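Local coordinates for protein 3-methyladenine DNA glycosylase (Helicobacter pylori, PDB 1PU6) that excises 3-methyladenine and probably other alkylated bases from DNA as a base excision repair glycosylase with a helix-hairpin-helix motif, at residues Lys79-Val84 against Phe89-Ala94; Trp122-Lys127 against Glu132-Ile137. All blocks are in the same frame, centred on the assembly; numbering follows the deposited sequence.

Interaction 1. Residues Lys79-Val84 against Phe89-Ala94; sequences KLAECV and FYNQKA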
loop_
_atom_site.group_PDB
_atom_site.type_symbol
_atom_site.label_atom_id
_atom_site.label_comp_id
_atom_site.label_asym_id
_atom_site.label_seq_id
_atom_site.Cartn_x
_atom_site.Cartn_y
_atom_site.Cartn_z
ATOM N N LYS A 79 20.972 -8.897 -10.261
ATOM C CA LYS A 79 19.877 -9.156 -11.188
ATOM C C LYS A 79 18.600 -8.398 -10.764
ATOM O O LYS A 79 17.904 -7.805 -11.581
ATOM C CB LYS A 79 19.592 -10.653 -11.211
ATOM C CG LYS A 79 18.513 -11.097 -12.191
ATOM C CD LYS A 79 18.415 -12.629 -12.145
ATOM C CE LYS A 79 17.368 -13.138 -13.136
ATOM N NZ LYS A 79 17.214 -14.618 -13.004
ATOM N N LEU A 80 18.295 -8.443 -9.466
ATOM C CA LEU A 80 17.142 -7.745 -8.955
ATOM C C LEU A 80 17.356 -6.243 -9.091
ATOM O O LEU A 80 16.422 -5.523 -9.518
ATOM C CB LEU A 80 16.836 -8.137 -7.480
ATOM C CG LEU A 80 15.614 -7.487 -6.855
ATOM C CD1 LEU A 80 14.330 -7.846 -7.620
ATOM C CD2 LEU A 80 15.470 -7.921 -5.379
ATOM N N ALA A 81 18.570 -5.781 -8.783
ATOM C CA ALA A 81 18.846 -4.333 -8.804
ATOM C C ALA A 81 18.655 -3.780 -10.223
ATOM O O ALA A 81 18.055 -2.694 -10.391
ATOM C CB ALA A 81 20.283 -4.036 -8.277
ATOM N N GLU A 82 19.099 -4.531 -11.232
ATOM C CA GLU A 82 18.888 -4.143 -12.634
ATOM C C GLU A 82 17.412 -4.052 -12.991
ATOM O O GLU A 82 16.982 -3.041 -13.623
ATOM C CB GLU A 82 19.638 -5.090 -13.588
ATOM N N CYS A 83 16.597 -5.040 -12.563
ATOM C CA CYS A 83 15.160 -4.993 -12.845
ATOM C C CYS A 83 14.440 -3.819 -12.204
ATOM O O CYS A 83 13.500 -3.273 -12.773
ATOM C CB CYS A 83 14.462 -6.273 -12.363
ATOM S SG CYS A 83 14.790 -7.655 -13.444
ATOM N N VAL A 84 14.862 -3.429 -11.003
ATOM C CA VAL A 84 14.132 -2.369 -10.295
ATOM C C VAL A 84 14.713 -0.957 -10.532
ATOM O O VAL A 84 14.327 -0.010 -9.874
ATOM C CB VAL A 84 13.867 -2.732 -8.779
ATOM C CG1 VAL A 84 13.117 -4.126 -8.675
ATOM C CG2 VAL A 84 15.192 -2.743 -7.916
ATOM N N PHE A 89 16.704 4.316 -6.394
ATOM C CA PHE A 89 17.254 3.767 -5.162
ATOM C C PHE A 89 17.373 2.269 -5.228
ATOM O O PHE A 89 17.001 1.569 -4.265
ATOM C CB PHE A 89 16.408 4.186 -3.946
ATOM C CG PHE A 89 16.042 5.623 -3.970
ATOM C CD1 PHE A 89 14.735 6.028 -4.322
ATOM C CD2 PHE A 89 17.028 6.603 -3.779
ATOM C CE1 PHE A 89 14.427 7.382 -4.399
ATOM C CE2 PHE A 89 16.706 7.959 -3.844
ATOM C CZ PHE A 89 15.416 8.352 -4.152
ATOM N N TYR A 90 17.908 1.798 -6.355
ATOM C CA TYR A 90 17.727 0.400 -6.748
ATOM C C TYR A 90 18.641 -0.544 -5.967
ATOM O O TYR A 90 18.241 -1.672 -5.708
ATOM C CB TYR A 90 17.778 0.189 -8.273
ATOM C CG TYR A 90 19.045 0.745 -8.898
ATOM C CD1 TYR A 90 20.216 -0.001 -8.905
ATOM C CD2 TYR A 90 19.032 2.009 -9.495
ATOM C CE1 TYR A 90 21.380 0.486 -9.471
ATOM C CE2 TYR A 90 20.199 2.516 -10.060
ATOM C CZ TYR A 90 21.367 1.739 -10.049
ATOM O OH TYR A 90 22.562 2.214 -10.639
ATOM N N ASN A 91 19.806 -0.084 -5.524
ATOM C CA ASN A 91 20.621 -0.921 -4.639
ATOM C C ASN A 91 19.937 -1.078 -3.257
ATOM O O ASN A 91 19.829 -2.220 -2.717
ATOM C CB ASN A 91 22.068 -0.359 -4.497
ATOM C CG ASN A 91 22.837 -0.471 -5.789
ATOM O OD1 ASN A 91 23.263 -1.564 -6.179
ATOM N ND2 ASN A 91 23.034 0.672 -6.486
ATOM N N GLN A 92 19.444 0.017 -2.700
ATOM C CA GLN A 92 18.789 -0.099 -1.359
ATOM C C GLN A 92 17.516 -0.963 -1.485
ATOM O O GLN A 92 17.215 -1.798 -0.590
ATOM C CB GLN A 92 18.377 1.247 -0.843
ATOM C CG GLN A 92 19.620 2.030 -0.363
ATOM C CD GLN A 92 19.287 3.474 -0.104
ATOM O OE1 GLN A 92 19.008 3.837 1.066
ATOM N NE2 GLN A 92 19.323 4.327 -1.163
ATOM N N LYS A 93 16.720 -0.734 -2.531
ATOM C CA LYS A 93 15.430 -1.449 -2.660
ATOM C C LYS A 93 15.593 -2.929 -2.974
ATOM O O LYS A 93 14.853 -3.753 -2.452
ATOM C CB LYS A 93 14.551 -0.754 -3.684
ATOM C CG LYS A 93 13.940 0.484 -3.041
ATOM C CD LYS A 93 13.159 1.258 -4.071
ATOM C CE LYS A 93 12.476 2.465 -3.455
ATOM N NZ LYS A 93 11.840 3.359 -4.541
ATOM N N ALA A 94 16.598 -3.272 -3.790
ATOM C CA ALA A 94 16.881 -4.694 -4.008
ATOM C C ALA A 94 17.228 -5.379 -2.691
ATOM O O ALA A 94 16.666 -6.442 -2.371
ATOM C CB ALA A 94 18.024 -4.892 -5.065
#

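Interaction 2. Residues Trp122-Lys127 against Glu132-Ile137; sequences WLLDQK and ESADAI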
loop_
_atom_site.group_PDB
_atom_site.type_symbol
_atom_site.label_atom_id
_atom_site.label_comp_id
_atom_site.label_asym_id
_atom_site.label_seq_id
_atom_site.Cartn_x
_atom_site.Cartn_y
_atom_site.Cartn_z
ATOM N N TRP A 122 6.448 -5.986 13.332
ATOM C CA TRP A 122 7.330 -6.917 12.642
ATOM C C TRP A 122 7.847 -6.283 11.304
ATOM O O TRP A 122 9.051 -6.307 10.980
ATOM C CB TRP A 122 6.561 -8.229 12.379
ATOM C CG TRP A 122 7.508 -9.311 11.843
ATOM C CD1 TRP A 122 8.153 -10.294 12.591
ATOM C CD2 TRP A 122 7.894 -9.526 10.469
ATOM N NE1 TRP A 122 8.973 -11.041 11.766
ATOM C CE2 TRP A 122 8.774 -10.647 10.454
ATOM C CE3 TRP A 122 7.559 -8.901 9.251
ATOM C CZ2 TRP A 122 9.395 -11.117 9.246
ATOM C CZ3 TRP A 122 8.139 -9.411 8.041
ATOM C CH2 TRP A 122 9.065 -10.486 8.079
ATOM N N LEU A 123 6.951 -5.650 10.564
ATOM C CA LEU A 123 7.357 -5.034 9.241
ATOM C C LEU A 123 8.340 -3.843 9.466
ATOM O O LEU A 123 9.344 -3.699 8.724
ATOM C CB LEU A 123 6.121 -4.554 8.499
ATOM C CG LEU A 123 5.294 -5.723 7.928
ATOM C CD1 LEU A 123 3.902 -5.183 7.499
ATOM C CD2 LEU A 123 6.037 -6.410 6.711
ATOM N N LEU A 124 8.073 -3.048 10.514
ATOM C CA LEU A 124 8.961 -1.912 10.809
ATOM C C LEU A 124 10.360 -2.360 11.256
ATOM O O LEU A 124 11.338 -1.582 11.127
ATOM C CB LEU A 124 8.357 -0.959 11.853
ATOM C CG LEU A 124 7.091 -0.282 11.307
ATOM C CD1 LEU A 124 6.374 0.408 12.506
ATOM C CD2 LEU A 124 7.362 0.731 10.153
ATOM N N ASP A 125 10.477 -3.589 11.775
ATOM C CA ASP A 125 11.773 -4.147 12.095
ATOM C C ASP A 125 12.562 -4.695 10.896
ATOM O O ASP A 125 13.698 -5.222 11.048
ATOM C CB ASP A 125 11.609 -5.238 13.173
ATOM C CG ASP A 125 11.395 -4.604 14.567
ATOM O OD1 ASP A 125 10.827 -5.269 15.469
ATOM O OD2 ASP A 125 11.793 -3.442 14.789
ATOM N N GLN A 126 11.991 -4.575 9.700
ATOM C CA GLN A 126 12.677 -4.965 8.470
ATOM C C GLN A 126 13.369 -3.685 7.931
ATOM O O GLN A 126 12.687 -2.699 7.602
ATOM C CB GLN A 126 11.667 -5.527 7.451
ATOM C CG GLN A 126 10.774 -6.664 8.042
ATOM C CD GLN A 126 11.601 -7.740 8.742
ATOM O OE1 GLN A 126 12.551 -8.262 8.138
ATOM N NE2 GLN A 126 11.215 -8.138 9.975
ATOM N N LYS A 127 14.710 -3.700 7.843
ATOM C CA LYS A 127 15.421 -2.437 7.670
ATOM C C LYS A 127 15.049 -1.717 6.375
ATOM O O LYS A 127 15.072 -2.298 5.281
ATOM C CB LYS A 127 16.949 -2.632 7.720
ATOM C CG LYS A 127 17.695 -1.279 7.703
ATOM C CD LYS A 127 18.949 -1.353 8.525
ATOM C CE LYS A 127 19.797 -0.075 8.274
ATOM N NZ LYS A 127 20.364 0.522 9.512
ATOM N N GLU A 132 4.570 4.131 5.841
ATOM C CA GLU A 132 3.673 4.108 4.677
ATOM C C GLU A 132 3.741 2.763 3.979
ATOM O O GLU A 132 2.690 2.183 3.648
ATOM C CB GLU A 132 3.992 5.288 3.731
ATOM C CG GLU A 132 3.017 5.355 2.540
ATOM C CD GLU A 132 3.350 6.508 1.571
ATOM O OE1 GLU A 132 2.981 6.455 0.359
ATOM O OE2 GLU A 132 3.991 7.483 2.019
ATOM N N SER A 133 4.957 2.255 3.747
ATOM C CA SER A 133 5.142 0.948 3.087
ATOM C C SER A 133 4.619 -0.185 3.978
ATOM O O SER A 133 3.925 -1.120 3.452
ATOM C CB SER A 133 6.621 0.683 2.777
ATOM O OG SER A 133 7.044 1.443 1.616
ATOM N N ALA A 134 4.907 -0.141 5.293
ATOM C CA ALA A 134 4.410 -1.234 6.192
ATOM C C ALA A 134 2.850 -1.252 6.176
ATOM O O ALA A 134 2.210 -2.318 6.082
ATOM C CB ALA A 134 4.849 -1.013 7.627
ATOM N N ASP A 135 2.259 -0.080 6.281
ATOM C CA ASP A 135 0.766 -0.046 6.300
ATOM C C ASP A 135 0.159 -0.438 4.955
ATOM O O ASP A 135 -0.933 -1.071 4.905
ATOM C CB ASP A 135 0.320 1.324 6.718
ATOM C CG ASP A 135 0.532 1.559 8.208
ATOM O OD1 ASP A 135 0.531 2.734 8.646
ATOM O OD2 ASP A 135 0.790 0.616 9.009
ATOM N N ALA A 136 0.828 -0.074 3.857
ATOM C CA ALA A 136 0.321 -0.471 2.529
ATOM C C ALA A 136 0.384 -1.993 2.363
ATOM O O ALA A 136 -0.522 -2.616 1.770
ATOM C CB ALA A 136 1.108 0.245 1.398
ATOM N N ILE A 137 1.434 -2.623 2.920
ATOM C CA ILE A 137 1.467 -4.089 2.906
ATOM C C ILE A 137 0.287 -4.642 3.747
ATOM O O ILE A 137 -0.453 -5.558 3.323
ATOM C CB ILE A 137 2.839 -4.592 3.466
ATOM C CG1 ILE A 137 3.979 -4.219 2.499
ATOM C CG2 ILE A 137 2.776 -6.148 3.782
ATOM C CD1 ILE A 137 5.421 -4.404 3.105
#

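Interaction 1. Residues Lys79-Val84 against Phe89-Ala94
Ala-81 and Ala-94 meet methyl to methyl, their CB atoms 4.0 Å apart, at the point where the backbones come nearest, with 5.2 Å between the CA atoms of the two residues. Leu-80 closes in on Ala-94 from beside this pair. Leu-80 CG lies 4.0 Å from Ala-94 CB, and with CG anti to the backbone N (chi1 -178°) the CD2 branch runs along Ala-94 to within 3.6 Å of Ala-94 O. Tyr-90 fills the other end of the interface. Tyr-90 CB rests 3.6 Å from Ala-81 O and 3.9 Å from Val-84 CG2, so the root of the side chain sits where helix 77-83 runs out. Chi1 of 54° sets Tyr-90 CG between its own N and carbonyl carbon and carries the ring alongside Ala-81, whose CB is 4.1 Å from Tyr-90 CD1. Ala-81 O approaches that ring obliquely.

The helical segments pass at 8.5 Å between axes, inclined at 123°, and small alanine side chains at the closest point are consistent with that spacing. Behind this layer, Leu-80 continues onto Leu-55 of helix 45-57 and onto Leu-97 and Ile-98 further along helix 90-108. Phe-77, at the start of helix 77-83, touches Ala-94 and Asn-91. Cys-83 O is taken by Asn-54 ND2, while Val-84 O has weak bonds from Ser-51 and Ser-87 hydroxyls. Lys-93 leads its chain away from the interface to give NZ three carbonyl acceptors, those of Leu-39, Gln-41 and Ser-87.

This is a helix-loop-helix corner packed through small residues, within the all-helical HhH-GPD region. Between the two segments, then, everything is van der Waals packing of methyl, methylene and ring carbon against carbon or carbonyl oxygen. The fit depends on shape, and the polar groups nearby find their partners in the surrounding chain.

Interaction 2. Residues Trp122-Lys127 against Glu132-Ile137
Trp-122 O, one residue before the Leu-123 side chain that packs on Ala-134, is held twice from its own segment. Gln-126 NE2 bonds to it at 3.0 Å, nearly straight (162° at the hydrogen), from 36° above the carbonyl plane, and Asp-125 N adds a weak bond. The Gln-126 chain folds back far enough that NE2 also lies 3.4 Å above the Trp-122 ring, over its centre, while OE1 pairs with Asn-103 ND2. A buried residue thus folds back onto the end of helix 120-124.

Leu-123 carries the contact. Leu-123 CB meets Ala-134 CB at 3.9 Å, and with CG anti to the carbonyl carbon (chi1 -73°) both branches reach across: CD1 stops 3.6 Å from Ala-134 O and 4.0 Å from Ile-137 CG2, and CD2 lies 4.2 Å from Ile-137 CD1. The Leu-123 and Ile-137 side chains pass each other at a slant. Leu-124 CD2 reaches Ala-134 CB at 4.0 Å from a direction roughly at right angles to Leu-123 CB, so the methyl touches both leucines.

The two helices and the turn joining them form the helix-hairpin-helix of this glycosylase family, which, as in relatives, probably holds the DNA backbone. Trp-122 lies against helix 90-108, with NE1 bonded to Asp-107. Ile-137 packs on Leu-34, Ala-37 and Val-38 of helix 31-39, and Phe-114 of helix 111-117 touches both Leu-123 and Ile-137. On the far side of helix 131-141, Asp-135 OD1 takes a salt bridge from Arg-120 and hydrogen bonds with Tyr-167 OH and Gln-171 NE2 of helix 167-179.

Following the chain from the N terminus, interaction 1 comes first: helix 77-83 ends, residues 84-89 turn the chain, and the start of helix 90-108 packs back on it. Helices 90-108 and 111-117 then lead to interaction 2, where a second short connection folds helix 131-141 against helix 120-124. The contacts are in series, neither nested nor crossed, with centres about 18 Å apart and nearest atoms about 6 Å apart, not touching. Helix 90-108 links them, its first turn serving 79-84/89-94 and its later turns supporting Trp-122 and Gln-126. Both belong to the HhH-GPD family region; Gln-41 meets Lys-93 of one and, weakly, Ser-133 of the other.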